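Local coordinates for protein cell death-related nuclease 4 (Caenorhabditis elegans, PDB 5DK5) that degrades RNA and DNA from the 3' end as a DEDDh-family exonuclease and takes part in apoptotic DNA degradation, at residues 38-43 with 134-139; 62-67 with 99-104; 132-135 with 140-143. All coordinates share one frame; numbering follows the deposited sequence.

Contact 1: 38-43 with 134-139; sequences PCEVIQ and MKLSNI
L136 and E40 meet at about a right angle, one methyl of the leucine against the aliphatic part of the glutamate. The closest pair is L136 CD1 and E40 CG, 3.7 Å apart, and the same methyl lies 4.3 Å from the backbone atom C39 O. L136, in the last turn of helix 124-136, points toward the chain just before strand 41-50; its CG sits anti to the carbonyl carbon (chi1 -63°), which sets CD1 against the glutamate's CG. E40 starts off across the line between the segments; its CG, likewise anti to the carbonyl carbon, meets the leucine, and the extended chain beyond carries the carboxylate away from it. That polar end belongs to another partner set: OE2 accepts hydrogen bonds from V69 N and L70 N, and OE1 one from N71 N. Three backbone amides thus hold the carboxylate and probably fix its rotation. L136 also touches A305 of helix 300-305. Just past it the helix ends in a Schellman motif, in which N138 takes a positive phi and I139 N bonds to M134 O at 2.8 Å. No hydrogen bond crosses between 38-43 and 134-139. The chemistry is therefore divided within one residue: E40 offers hydrocarbon to the helix end, while its charge, buried in the protein, is probably stabilised by the amides of 69-71.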
ATOM      1  N   PRO B  38       4.383  -7.681   1.459  1.00 20.71           N
ATOM      2  CA  PRO B  38       3.499  -8.851   1.455  1.00 19.87           C
ATOM      3  C   PRO B  38       2.698  -8.964   0.161  1.00 20.18           C
ATOM      4  O   PRO B  38       1.501  -8.680   0.142  1.00 19.32           O
ATOM      5  CB  PRO B  38       2.590  -8.589   2.656  1.00 17.07           C
ATOM      6  CG  PRO B  38       2.455  -7.111   2.678  1.00 16.58           C
ATOM      7  CD  PRO B  38       3.793  -6.565   2.220  1.00 17.21           C
ATOM      8  N   CYS B  39       3.370  -9.387  -0.907  1.00 20.92           N
ATOM      9  CA  CYS B  39       2.765  -9.465  -2.232  1.00 21.10           C
ATOM     10  C   CYS B  39       1.482 -10.291  -2.241  1.00 22.71           C
ATOM     11  O   CYS B  39       1.481 -11.461  -1.853  1.00 21.48           O
ATOM     12  CB  CYS B  39       3.763 -10.057  -3.231  1.00 18.84           C
ATOM     13  SG  CYS B  39       5.281  -9.099  -3.421  1.00 29.40           S
ATOM     14  N   GLU B  40       0.395  -9.665  -2.686  1.00 21.11           N
ATOM     15  CA  GLU B  40      -0.889 -10.335  -2.870  1.00 21.74           C
ATOM     16  C   GLU B  40      -1.241 -10.401  -4.349  1.00 21.50           C
ATOM     17  O   GLU B  40      -1.060  -9.426  -5.074  1.00 22.78           O
ATOM     18  CB  GLU B  40      -1.999  -9.603  -2.120  1.00 23.32           C
ATOM     19  CG  GLU B  40      -1.815  -9.540  -0.622  1.00 22.80           C
ATOM     20  CD  GLU B  40      -2.847  -8.650   0.035  1.00 24.94           C
ATOM     21  OE1 GLU B  40      -2.674  -7.413   0.001  1.00 24.02           O
ATOM     22  OE2 GLU B  40      -3.840  -9.186   0.573  1.00 28.85           O
ATOM     23  N   VAL B  41      -1.758 -11.545  -4.787  1.00 20.79           N
ATOM     24  CA  VAL B  41      -2.196 -11.716  -6.167  1.00 20.86           C
ATOM     25  C   VAL B  41      -3.329 -10.748  -6.498  1.00 19.49           C
ATOM     26  O   VAL B  41      -4.295 -10.638  -5.742  1.00 18.29           O
ATOM     27  CB  VAL B  41      -2.672 -13.160  -6.428  1.00 23.31           C
ATOM     28  CG1 VAL B  41      -3.210 -13.310  -7.849  1.00 24.67           C
ATOM     29  CG2 VAL B  41      -1.541 -14.143  -6.188  1.00 21.78           C
ATOM     30  N   ILE B  42      -3.207 -10.056  -7.629  1.00 18.10           N
ATOM     31  CA  ILE B  42      -4.243  -9.130  -8.085  1.00 19.19           C
ATOM     32  C   ILE B  42      -4.716  -9.457  -9.502  1.00 20.97           C
ATOM     33  O   ILE B  42      -5.714  -8.909  -9.969  1.00 22.07           O
ATOM     34  CB  ILE B  42      -3.757  -7.666  -8.035  1.00 17.57           C
ATOM     35  CG1 ILE B  42      -2.443  -7.505  -8.801  1.00 19.55           C
ATOM     36  CG2 ILE B  42      -3.585  -7.225  -6.583  1.00 16.95           C
ATOM     37  CD1 ILE B  42      -1.952  -6.072  -8.871  1.00 22.80           C
ATOM     38  N   GLN B  43      -4.001 -10.348 -10.184  1.00 23.99           N
ATOM     39  CA  GLN B  43      -4.481 -10.890 -11.450  1.00 24.71           C
ATOM     40  C   GLN B  43      -4.044 -12.342 -11.624  1.00 25.55           C
ATOM     41  O   GLN B  43      -2.912 -12.710 -11.307  1.00 25.68           O
ATOM     42  CB  GLN B  43      -3.999 -10.047 -12.629  1.00 25.30           C
ATOM     43  CG  GLN B  43      -4.643 -10.450 -13.950  1.00 28.41           C
ATOM     44  CD  GLN B  43      -4.384  -9.456 -15.065  1.00 31.67           C
ATOM     45  OE1 GLN B  43      -3.573  -8.540 -14.926  1.00 34.58           O
ATOM     46  NE2 GLN B  43      -5.080  -9.635 -16.183  1.00 31.54           N
ATOM     47  N   MET B 134      -1.048 -18.455  -0.695  1.00 23.77           N
ATOM     48  CA  MET B 134      -1.719 -19.601  -0.086  1.00 24.90           C
ATOM     49  C   MET B 134      -1.673 -19.496   1.435  1.00 26.79           C
ATOM     50  O   MET B 134      -2.619 -19.881   2.120  1.00 29.36           O
ATOM     51  CB  MET B 134      -1.078 -20.918  -0.533  1.00 25.99           C
ATOM     52  CG  MET B 134      -1.322 -21.299  -1.991  1.00 29.60           C
ATOM     53  SD  MET B 134      -3.044 -21.458  -2.473  1.00 51.53           S
ATOM     54  CE  MET B 134      -2.827 -21.842  -4.206  1.00 72.94           C
ATOM     55  N   LYS B 135      -0.565 -18.977   1.956  1.00 26.43           N
ATOM     56  CA  LYS B 135      -0.414 -18.784   3.393  1.00 25.24           C
ATOM     57  C   LYS B 135      -1.374 -17.711   3.887  1.00 25.33           C
ATOM     58  O   LYS B 135      -2.037 -17.889   4.907  1.00 28.14           O
ATOM     59  CB  LYS B 135       1.027 -18.401   3.740  1.00 25.10           C
ATOM     60  CG  LYS B 135       1.284 -18.180   5.230  1.00 24.52           C
ATOM     61  CD  LYS B 135       1.154 -19.475   6.012  1.00 26.04           C
ATOM     62  CE  LYS B 135       1.501 -19.285   7.478  1.00 27.63           C
ATOM     63  NZ  LYS B 135       0.551 -18.369   8.159  1.00 31.32           N
ATOM     64  N   LEU B 136      -1.438 -16.595   3.164  1.00 23.01           N
ATOM     65  CA  LEU B 136      -2.344 -15.508   3.520  1.00 22.47           C
ATOM     66  C   LEU B 136      -3.790 -15.989   3.545  1.00 23.27           C
ATOM     67  O   LEU B 136      -4.559 -15.632   4.439  1.00 25.96           O
ATOM     68  CB  LEU B 136      -2.210 -14.341   2.537  1.00 20.97           C
ATOM     69  CG  LEU B 136      -0.864 -13.620   2.456  1.00 18.24           C
ATOM     70  CD1 LEU B 136      -0.966 -12.453   1.488  1.00 21.17           C
ATOM     71  CD2 LEU B 136      -0.411 -13.144   3.825  1.00 22.95           C
ATOM     72  N   SER B 137      -4.151 -16.804   2.561  1.00 23.84           N
ATOM     73  CA  SER B 137      -5.518 -17.289   2.422  1.00 25.68           C
ATOM     74  C   SER B 137      -5.763 -18.563   3.225  1.00 28.66           C
ATOM     75  O   SER B 137      -6.878 -19.084   3.246  1.00 31.20           O
ATOM     76  CB  SER B 137      -5.830 -17.539   0.949  1.00 24.71           C
ATOM     77  OG  SER B 137      -5.556 -16.381   0.180  1.00 23.96           O
ATOM     78  N   ASN B 138      -4.720 -19.055   3.886  1.00 32.11           N
ATOM     79  CA  ASN B 138      -4.794 -20.304   4.640  1.00 33.89           C
ATOM     80  C   ASN B 138      -5.302 -21.454   3.772  1.00 36.11           C
ATOM     81  O   ASN B 138      -6.163 -22.232   4.187  1.00 37.19           O
ATOM     82  CB  ASN B 138      -5.690 -20.140   5.869  1.00 36.28           C
ATOM     83  CG  ASN B 138      -5.595 -21.323   6.819  1.00 39.73           C
ATOM     84  OD1 ASN B 138      -4.593 -22.037   6.838  1.00 40.83           O
ATOM     85  ND2 ASN B 138      -6.648 -21.545   7.597  1.00 39.36           N
ATOM     86  N   ILE B 139      -4.767 -21.545   2.559  1.00 30.96           N
ATOM     87  CA  ILE B 139      -5.105 -22.625   1.644  1.00 29.65           C
ATOM     88  C   ILE B 139      -3.909 -23.557   1.504  1.00 27.47           C
ATOM     89  O   ILE B 139      -2.764 -23.111   1.437  1.00 23.65           O
ATOM     90  CB  ILE B 139      -5.520 -22.091   0.260  1.00 32.31           C
ATOM     91  CG1 ILE B 139      -6.675 -21.097   0.411  1.00 34.06           C
ATOM     92  CG2 ILE B 139      -5.917 -23.247  -0.665  1.00 34.30           C
ATOM     93  CD1 ILE B 139      -7.137 -20.469  -0.889  1.00 36.69           C
TER

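Contact 2: 62-67 with 99-104; sequences FNKYVK and YEQFQQ
Strand 62-65 and helix 99-104 run almost antiparallel, at 170°, with their axes 10.1 Å apart and F62 nearest F102 along the backbones. F62 points at the helix with CG anti to the backbone N (chi1 -177°), which brings the outer end of its ring against the start of F102. F102 CB stands over one face, 4.2 Å from the centroid of the F62 ring and 26° off the normal, a CH-pi contact; F62 CZ and F102 CB are 3.8 Å apart. The F102 side chain then leads away, crossing F62 at about a right angle. K64 CD lies over a face of the same ring, offset toward its rim. K64 bends at chi2, and its CE comes to 3.8 Å from Q101 OE1 without a hydrogen bond. F44 meets both phenylalanines, edge-to-face with F62, and W105 packs on the F62 ring. With an alanine for F62, a gap is likely to open between strand and helix, leaving F102 CB without its ring face and taking from F44 and W105 the ring they pack on. Helix 95-109 lies against strand 55-65, one of the sheet's two outermost strands within this chain, the alpha-on-beta layering of the RNase H-like exonuclease fold.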
ATOM      1  N   PHE B  62      -8.276 -18.680 -18.510  1.00 31.47           N
ATOM      2  CA  PHE B  62      -8.790 -18.197 -17.239  1.00 28.92           C
ATOM      3  C   PHE B  62      -8.128 -16.856 -16.955  1.00 29.65           C
ATOM      4  O   PHE B  62      -6.905 -16.766 -16.946  1.00 32.00           O
ATOM      5  CB  PHE B  62      -8.493 -19.198 -16.124  1.00 27.13           C
ATOM      6  CG  PHE B  62      -9.059 -18.811 -14.790  1.00 29.70           C
ATOM      7  CD1 PHE B  62     -10.346 -19.178 -14.441  1.00 29.18           C
ATOM      8  CD2 PHE B  62      -8.301 -18.092 -13.882  1.00 23.90           C
ATOM      9  CE1 PHE B  62     -10.873 -18.829 -13.214  1.00 24.05           C
ATOM     10  CE2 PHE B  62      -8.821 -17.740 -12.652  1.00 23.18           C
ATOM     11  CZ  PHE B  62     -10.108 -18.111 -12.317  1.00 23.83           C
ATOM     12  N   ASN B  63      -8.931 -15.819 -16.738  1.00 30.35           N
ATOM     13  CA  ASN B  63      -8.398 -14.472 -16.559  1.00 30.14           C
ATOM     14  C   ASN B  63      -9.263 -13.646 -15.614  1.00 29.07           C
ATOM     15  O   ASN B  63     -10.299 -13.110 -16.007  1.00 29.27           O
ATOM     16  CB  ASN B  63      -8.275 -13.769 -17.912  1.00 30.61           C
ATOM     17  CG  ASN B  63      -7.514 -12.458 -17.824  1.00 29.61           C
ATOM     18  OD1 ASN B  63      -6.923 -12.135 -16.793  1.00 27.22           O
ATOM     19  ND2 ASN B  63      -7.523 -11.698 -18.911  1.00 31.46           N
ATOM     20  N   LYS B  64      -8.819 -13.547 -14.365  1.00 23.99           N
ATOM     21  CA  LYS B  64      -9.570 -12.857 -13.326  1.00 26.25           C
ATOM     22  C   LYS B  64      -8.695 -11.870 -12.570  1.00 23.14           C
ATOM     23  O   LYS B  64      -7.511 -12.117 -12.343  1.00 23.06           O
ATOM     24  CB  LYS B  64     -10.173 -13.862 -12.339  1.00 32.85           C
ATOM     25  CG  LYS B  64     -11.648 -14.173 -12.561  1.00 36.80           C
ATOM     26  CD  LYS B  64     -11.855 -15.219 -13.633  1.00 39.52           C
ATOM     27  CE  LYS B  64     -13.238 -15.841 -13.522  1.00 40.91           C
ATOM     28  NZ  LYS B  64     -14.319 -14.829 -13.644  1.00 43.37           N
ATOM     29  N   TYR B  65      -9.290 -10.745 -12.192  1.00 26.72           N
ATOM     30  CA  TYR B  65      -8.670  -9.828 -11.250  1.00 23.92           C
ATOM     31  C   TYR B  65      -8.922 -10.351  -9.843  1.00 22.96           C
ATOM     32  O   TYR B  65      -9.848 -11.134  -9.629  1.00 21.85           O
ATOM     33  CB  TYR B  65      -9.228  -8.414 -11.414  1.00 24.56           C
ATOM     34  CG  TYR B  65      -8.860  -7.767 -12.727  1.00 24.45           C
ATOM     35  CD1 TYR B  65      -7.539  -7.464 -13.022  1.00 25.12           C
ATOM     36  CD2 TYR B  65      -9.831  -7.451 -13.670  1.00 25.45           C
ATOM     37  CE1 TYR B  65      -7.191  -6.872 -14.217  1.00 26.65           C
ATOM     38  CE2 TYR B  65      -9.492  -6.856 -14.871  1.00 27.36           C
ATOM     39  CZ  TYR B  65      -8.169  -6.569 -15.139  1.00 29.22           C
ATOM     40  OH  TYR B  65      -7.815  -5.977 -16.330  1.00 32.65           O
ATOM     41  N   VAL B  66      -8.094  -9.921  -8.895  1.00 19.69           N
ATOM     42  CA  VAL B  66      -8.218 -10.352  -7.505  1.00 19.79           C
ATOM     43  C   VAL B  66      -8.096  -9.150  -6.574  1.00 19.63           C
ATOM     44  O   VAL B  66      -7.209  -8.316  -6.743  1.00 21.87           O
ATOM     45  CB  VAL B  66      -7.143 -11.398  -7.140  1.00 18.34           C
ATOM     46  CG1 VAL B  66      -7.308 -11.865  -5.697  1.00 20.95           C
ATOM     47  CG2 VAL B  66      -7.212 -12.583  -8.080  1.00 19.04           C
ATOM     48  N   LYS B  67      -8.990  -9.064  -5.594  1.00 18.16           N
ATOM     49  CA  LYS B  67      -8.953  -7.976  -4.627  1.00 19.13           C
ATOM     50  C   LYS B  67      -8.012  -8.318  -3.466  1.00 16.90           C
ATOM     51  O   LYS B  67      -8.259  -9.281  -2.740  1.00 16.47           O
ATOM     52  CB  LYS B  67     -10.355  -7.679  -4.089  1.00 25.16           C
ATOM     53  CG  LYS B  67     -10.393  -6.503  -3.110  1.00 31.44           C
ATOM     54  CD  LYS B  67     -11.723  -6.398  -2.390  1.00 35.96           C
ATOM     55  CE  LYS B  67     -12.810  -5.863  -3.297  1.00 43.68           C
ATOM     56  NZ  LYS B  67     -14.126  -5.808  -2.602  1.00 49.99           N
ATOM     57  N   TYR B  99      -9.691 -18.440  -6.568  1.00 21.97           N
ATOM     58  CA  TYR B  99      -9.016 -19.732  -6.582  1.00 23.58           C
ATOM     59  C   TYR B  99     -10.032 -20.865  -6.669  1.00 26.52           C
ATOM     60  O   TYR B  99      -9.782 -21.882  -7.311  1.00 22.60           O
ATOM     61  CB  TYR B  99      -8.142 -19.914  -5.340  1.00 24.61           C
ATOM     62  CG  TYR B  99      -7.450 -21.259  -5.300  1.00 24.88           C
ATOM     63  CD1 TYR B  99      -6.369 -21.530  -6.127  1.00 25.32           C
ATOM     64  CD2 TYR B  99      -7.886 -22.262  -4.443  1.00 26.72           C
ATOM     65  CE1 TYR B  99      -5.740 -22.763  -6.101  1.00 27.87           C
ATOM     66  CE2 TYR B  99      -7.260 -23.495  -4.408  1.00 26.70           C
ATOM     67  CZ  TYR B  99      -6.188 -23.738  -5.238  1.00 28.38           C
ATOM     68  OH  TYR B  99      -5.565 -24.965  -5.204  1.00 32.49           O
ATOM     69  N   GLU B 100     -11.176 -20.684  -6.019  1.00 27.86           N
ATOM     70  CA  GLU B 100     -12.246 -21.670  -6.079  1.00 28.64           C
ATOM     71  C   GLU B 100     -12.817 -21.749  -7.493  1.00 27.27           C
ATOM     72  O   GLU B 100     -13.131 -22.832  -7.986  1.00 25.36           O
ATOM     73  CB  GLU B 100     -13.344 -21.325  -5.070  1.00 29.57           C
ATOM     74  CG  GLU B 100     -14.571 -22.218  -5.134  1.00 33.02           C
ATOM     75  CD  GLU B 100     -14.245 -23.688  -4.939  1.00 40.05           C
ATOM     76  OE1 GLU B 100     -13.276 -23.999  -4.213  1.00 43.85           O
ATOM     77  OE2 GLU B 100     -14.958 -24.535  -5.517  1.00 41.17           O
ATOM     78  N   GLN B 101     -12.942 -20.596  -8.144  1.00 30.06           N
ATOM     79  CA  GLN B 101     -13.409 -20.545  -9.525  1.00 29.50           C
ATOM     80  C   GLN B 101     -12.385 -21.197 -10.450  1.00 29.35           C
ATOM     81  O   GLN B 101     -12.740 -21.811 -11.457  1.00 28.66           O
ATOM     82  CB  GLN B 101     -13.666 -19.099  -9.952  1.00 29.83           C
ATOM     83  CG  GLN B 101     -14.837 -18.438  -9.231  1.00 34.00           C
ATOM     84  CD  GLN B 101     -14.924 -16.945  -9.488  1.00 37.53           C
ATOM     85  OE1 GLN B 101     -13.925 -16.289  -9.779  1.00 38.30           O
ATOM     86  NE2 GLN B 101     -16.129 -16.399  -9.380  1.00 39.93           N
ATOM     87  N   PHE B 102     -11.113 -21.059 -10.095  1.00 28.12           N
ATOM     88  CA  PHE B 102     -10.027 -21.640 -10.874  1.00 23.78           C
ATOM     89  C   PHE B 102     -10.053 -23.165 -10.800  1.00 26.94           C
ATOM     90  O   PHE B 102      -9.822 -23.843 -11.799  1.00 25.54           O
ATOM     91  CB  PHE B 102      -8.682 -21.098 -10.383  1.00 24.64           C
ATOM     92  CG  PHE B 102      -7.523 -22.015 -10.642  1.00 25.34           C
ATOM     93  CD1 PHE B 102      -6.997 -22.149 -11.915  1.00 29.66           C
ATOM     94  CD2 PHE B 102      -6.949 -22.732  -9.606  1.00 27.69           C
ATOM     95  CE1 PHE B 102      -5.927 -22.990 -12.151  1.00 32.61           C
ATOM     96  CE2 PHE B 102      -5.879 -23.574  -9.838  1.00 29.66           C
ATOM     97  CZ  PHE B 102      -5.367 -23.702 -11.110  1.00 32.47           C
ATOM     98  N   GLN B 103     -10.344 -23.702  -9.619  1.00 28.83           N
ATOM     99  CA  GLN B 103     -10.435 -25.147  -9.447  1.00 30.74           C
ATOM    100  C   GLN B 103     -11.607 -25.725 -10.232  1.00 32.32           C
ATOM    101  O   GLN B 103     -11.485 -26.779 -10.859  1.00 35.08           O
ATOM    102  CB  GLN B 103     -10.570 -25.504  -7.968  1.00 35.57           C
ATOM    103  CG  GLN B 103      -9.312 -25.251  -7.159  1.00 40.63           C
ATOM    104  CD  GLN B 103      -9.405 -25.802  -5.755  1.00 44.37           C
ATOM    105  OE1 GLN B 103     -10.148 -25.286  -4.920  1.00 45.29           O
ATOM    106  NE2 GLN B 103      -8.656 -26.864  -5.488  1.00 45.90           N
ATOM    107  N   GLN B 104     -12.744 -25.036 -10.197  1.00 31.53           N
ATOM    108  CA  GLN B 104     -13.914 -25.472 -10.950  1.00 32.69           C
ATOM    109  C   GLN B 104     -13.639 -25.427 -12.450  1.00 32.20           C
ATOM    110  O   GLN B 104     -14.104 -26.285 -13.201  1.00 33.92           O
ATOM    111  CB  GLN B 104     -15.125 -24.602 -10.607  1.00 33.56           C
ATOM    112  CG  GLN B 104     -16.396 -24.993 -11.345  1.00 34.65           C
ATOM    113  CD  GLN B 104     -16.771 -26.441 -11.119  1.00 36.37           C
ATOM    114  OE1 GLN B 104     -16.774 -26.922  -9.985  1.00 38.28           O
ATOM    115  NE2 GLN B 104     -17.073 -27.151 -12.198  1.00 37.30           N
TER

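Contact 3: 132-135 with 140-143; sequences YQMK and QMPA
M134 reaches from helix 124-136 to two successive residues of the loop that follows it. Its methylene CG lies 3.8 Å from M141 SD, and farther along, its terminal methyl CE comes within 3.7 Å of P142 CD. M134 crosses both partners at about a right angle. A bend at chi2 (-58°) turns the thioether back from the initial direction, while the last torsion is extended and carries CE out to the proline ring. M141 presents its sulfur to the helix: with CG anti to the backbone N (chi1 -165°) and a further bend at chi2, SD comes to rest beside the M134 methylene. All these contacts are apolar, and no hydrogen bond joins the two segments.

In the next shell, Y99 of helix 95-109 touches both M134 and P142, and F95 also packs on M134. M141 rests in addition on A130 and Q131, one turn back along helix 124-136. After the Schellman motif at N138, I139 touches M134 as well. The loop after helix 124-136 thus packs M141 and P142 against its last turns on the way to strand 147-150, an apolar contact within the alternating helices and strands of the exonuclease domain.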
ATOM      1  N   TYR B 132       3.127 -17.880  -1.019  1.00 21.14           N
ATOM      2  CA  TYR B 132       2.875 -16.826  -0.038  1.00 20.49           C
ATOM      3  C   TYR B 132       1.392 -16.482   0.038  1.00 19.88           C
ATOM      4  O   TYR B 132       0.845 -16.296   1.127  1.00 19.61           O
ATOM      5  CB  TYR B 132       3.683 -15.574  -0.376  1.00 20.23           C
ATOM      6  CG  TYR B 132       3.608 -14.507   0.692  1.00 19.96           C
ATOM      7  CD1 TYR B 132       4.368 -14.605   1.848  1.00 21.73           C
ATOM      8  CD2 TYR B 132       2.776 -13.407   0.546  1.00 18.95           C
ATOM      9  CE1 TYR B 132       4.303 -13.637   2.828  1.00 21.71           C
ATOM     10  CE2 TYR B 132       2.706 -12.430   1.522  1.00 21.08           C
ATOM     11  CZ  TYR B 132       3.472 -12.551   2.660  1.00 21.94           C
ATOM     12  OH  TYR B 132       3.403 -11.582   3.635  1.00 21.08           O
ATOM     13  N   GLN B 133       0.745 -16.394  -1.120  1.00 19.74           N
ATOM     14  CA  GLN B 133      -0.681 -16.098  -1.178  1.00 19.28           C
ATOM     15  C   GLN B 133      -1.493 -17.212  -0.520  1.00 21.83           C
ATOM     16  O   GLN B 133      -2.501 -16.947   0.138  1.00 22.44           O
ATOM     17  CB  GLN B 133      -1.130 -15.898  -2.627  1.00 20.13           C
ATOM     18  CG  GLN B 133      -2.603 -15.552  -2.794  1.00 18.88           C
ATOM     19  CD  GLN B 133      -2.973 -14.239  -2.136  1.00 18.90           C
ATOM     20  OE1 GLN B 133      -2.577 -13.165  -2.596  1.00 18.75           O
ATOM     21  NE2 GLN B 133      -3.735 -14.314  -1.052  1.00 19.85           N
ATOM     22  N   MET B 134      -1.048 -18.455  -0.695  1.00 23.77           N
ATOM     23  CA  MET B 134      -1.719 -19.601  -0.086  1.00 24.90           C
ATOM     24  C   MET B 134      -1.673 -19.496   1.435  1.00 26.79           C
ATOM     25  O   MET B 134      -2.619 -19.881   2.120  1.00 29.36           O
ATOM     26  CB  MET B 134      -1.078 -20.918  -0.533  1.00 25.99           C
ATOM     27  CG  MET B 134      -1.322 -21.299  -1.991  1.00 29.60           C
ATOM     28  SD  MET B 134      -3.044 -21.458  -2.473  1.00 51.53           S
ATOM     29  CE  MET B 134      -2.827 -21.842  -4.206  1.00 72.94           C
ATOM     30  N   LYS B 135      -0.565 -18.977   1.956  1.00 26.43           N
ATOM     31  CA  LYS B 135      -0.414 -18.784   3.393  1.00 25.24           C
ATOM     32  C   LYS B 135      -1.374 -17.711   3.887  1.00 25.33           C
ATOM     33  O   LYS B 135      -2.037 -17.889   4.907  1.00 28.14           O
ATOM     34  CB  LYS B 135       1.027 -18.401   3.740  1.00 25.10           C
ATOM     35  CG  LYS B 135       1.284 -18.180   5.230  1.00 24.52           C
ATOM     36  CD  LYS B 135       1.154 -19.475   6.012  1.00 26.04           C
ATOM     37  CE  LYS B 135       1.501 -19.285   7.478  1.00 27.63           C
ATOM     38  NZ  LYS B 135       0.551 -18.369   8.159  1.00 31.32           N
ATOM     39  N   GLN B 140      -4.182 -24.855   1.475  1.00 28.39           N
ATOM     40  CA  GLN B 140      -3.132 -25.847   1.312  1.00 33.37           C
ATOM     41  C   GLN B 140      -2.538 -25.764  -0.088  1.00 32.28           C
ATOM     42  O   GLN B 140      -3.267 -25.677  -1.076  1.00 32.96           O
ATOM     43  CB  GLN B 140      -3.679 -27.249   1.572  1.00 42.47           C
ATOM     44  CG  GLN B 140      -2.629 -28.340   1.530  1.00 51.14           C
ATOM     45  CD  GLN B 140      -3.196 -29.698   1.885  1.00 58.20           C
ATOM     46  OE1 GLN B 140      -2.659 -30.402   2.740  1.00 60.74           O
ATOM     47  NE2 GLN B 140      -4.290 -30.073   1.231  1.00 60.27           N
ATOM     48  N   MET B 141      -1.213 -25.788  -0.166  1.00 37.08           N
ATOM     49  CA  MET B 141      -0.525 -25.748  -1.450  1.00 37.76           C
ATOM     50  C   MET B 141      -0.920 -26.968  -2.287  1.00 36.76           C
ATOM     51  O   MET B 141      -0.639 -28.099  -1.891  1.00 37.49           O
ATOM     52  CB  MET B 141       0.989 -25.710  -1.243  1.00 39.64           C
ATOM     53  CG  MET B 141       1.769 -25.298  -2.478  1.00 38.70           C
ATOM     54  SD  MET B 141       1.585 -23.545  -2.857  1.00 34.41           S
ATOM     55  CE  MET B 141       2.729 -23.382  -4.222  1.00 26.04           C
ATOM     56  N   PRO B 142      -1.577 -26.750  -3.443  1.00 32.84           N
ATOM     57  CA  PRO B 142      -2.062 -27.894  -4.225  1.00 33.51           C
ATOM     58  C   PRO B 142      -0.942 -28.685  -4.893  1.00 33.65           C
ATOM     59  O   PRO B 142       0.146 -28.159  -5.125  1.00 33.02           O
ATOM     60  CB  PRO B 142      -2.969 -27.244  -5.274  1.00 34.06           C
ATOM     61  CG  PRO B 142      -2.425 -25.879  -5.442  1.00 32.74           C
ATOM     62  CD  PRO B 142      -1.905 -25.467  -4.093  1.00 31.25           C
ATOM     63  N   ALA B 143      -1.224 -29.944  -5.208  1.00 31.38           N
ATOM     64  CA  ALA B 143      -0.227 -30.836  -5.779  1.00 33.62           C
ATOM     65  C   ALA B 143       0.238 -30.377  -7.157  1.00 32.39           C
ATOM     66  O   ALA B 143       1.381 -30.623  -7.539  1.00 33.92           O
ATOM     67  CB  ALA B 143      -0.779 -32.249  -5.859  1.00 36.71           C
TER

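Overall arrangement
Contacts 1 and 3 share M134 and K135 on helix 124-136, and their centres lie 8 Å apart: 38-43 meets the helix end, while 140-143 packs on its M134. Q133 ties the two together through a probable hydrogen bond, V41 N to Q133 OE1, 2.8 Å. Contact 2, 13 Å from contact 1, joins it through the sheet, where I42 O and V66 N are 2.8 Å apart, and its helix reaches contact 3 through Y99, whose CE1 is 3.6 Å from M134 CE. The bound magnesium ion is about 12 Å from the C39 side chain, and its ligand D25 about 10 Å from F62, between side chains; the separate zinc ion is about 11 Å from the M141 side chain.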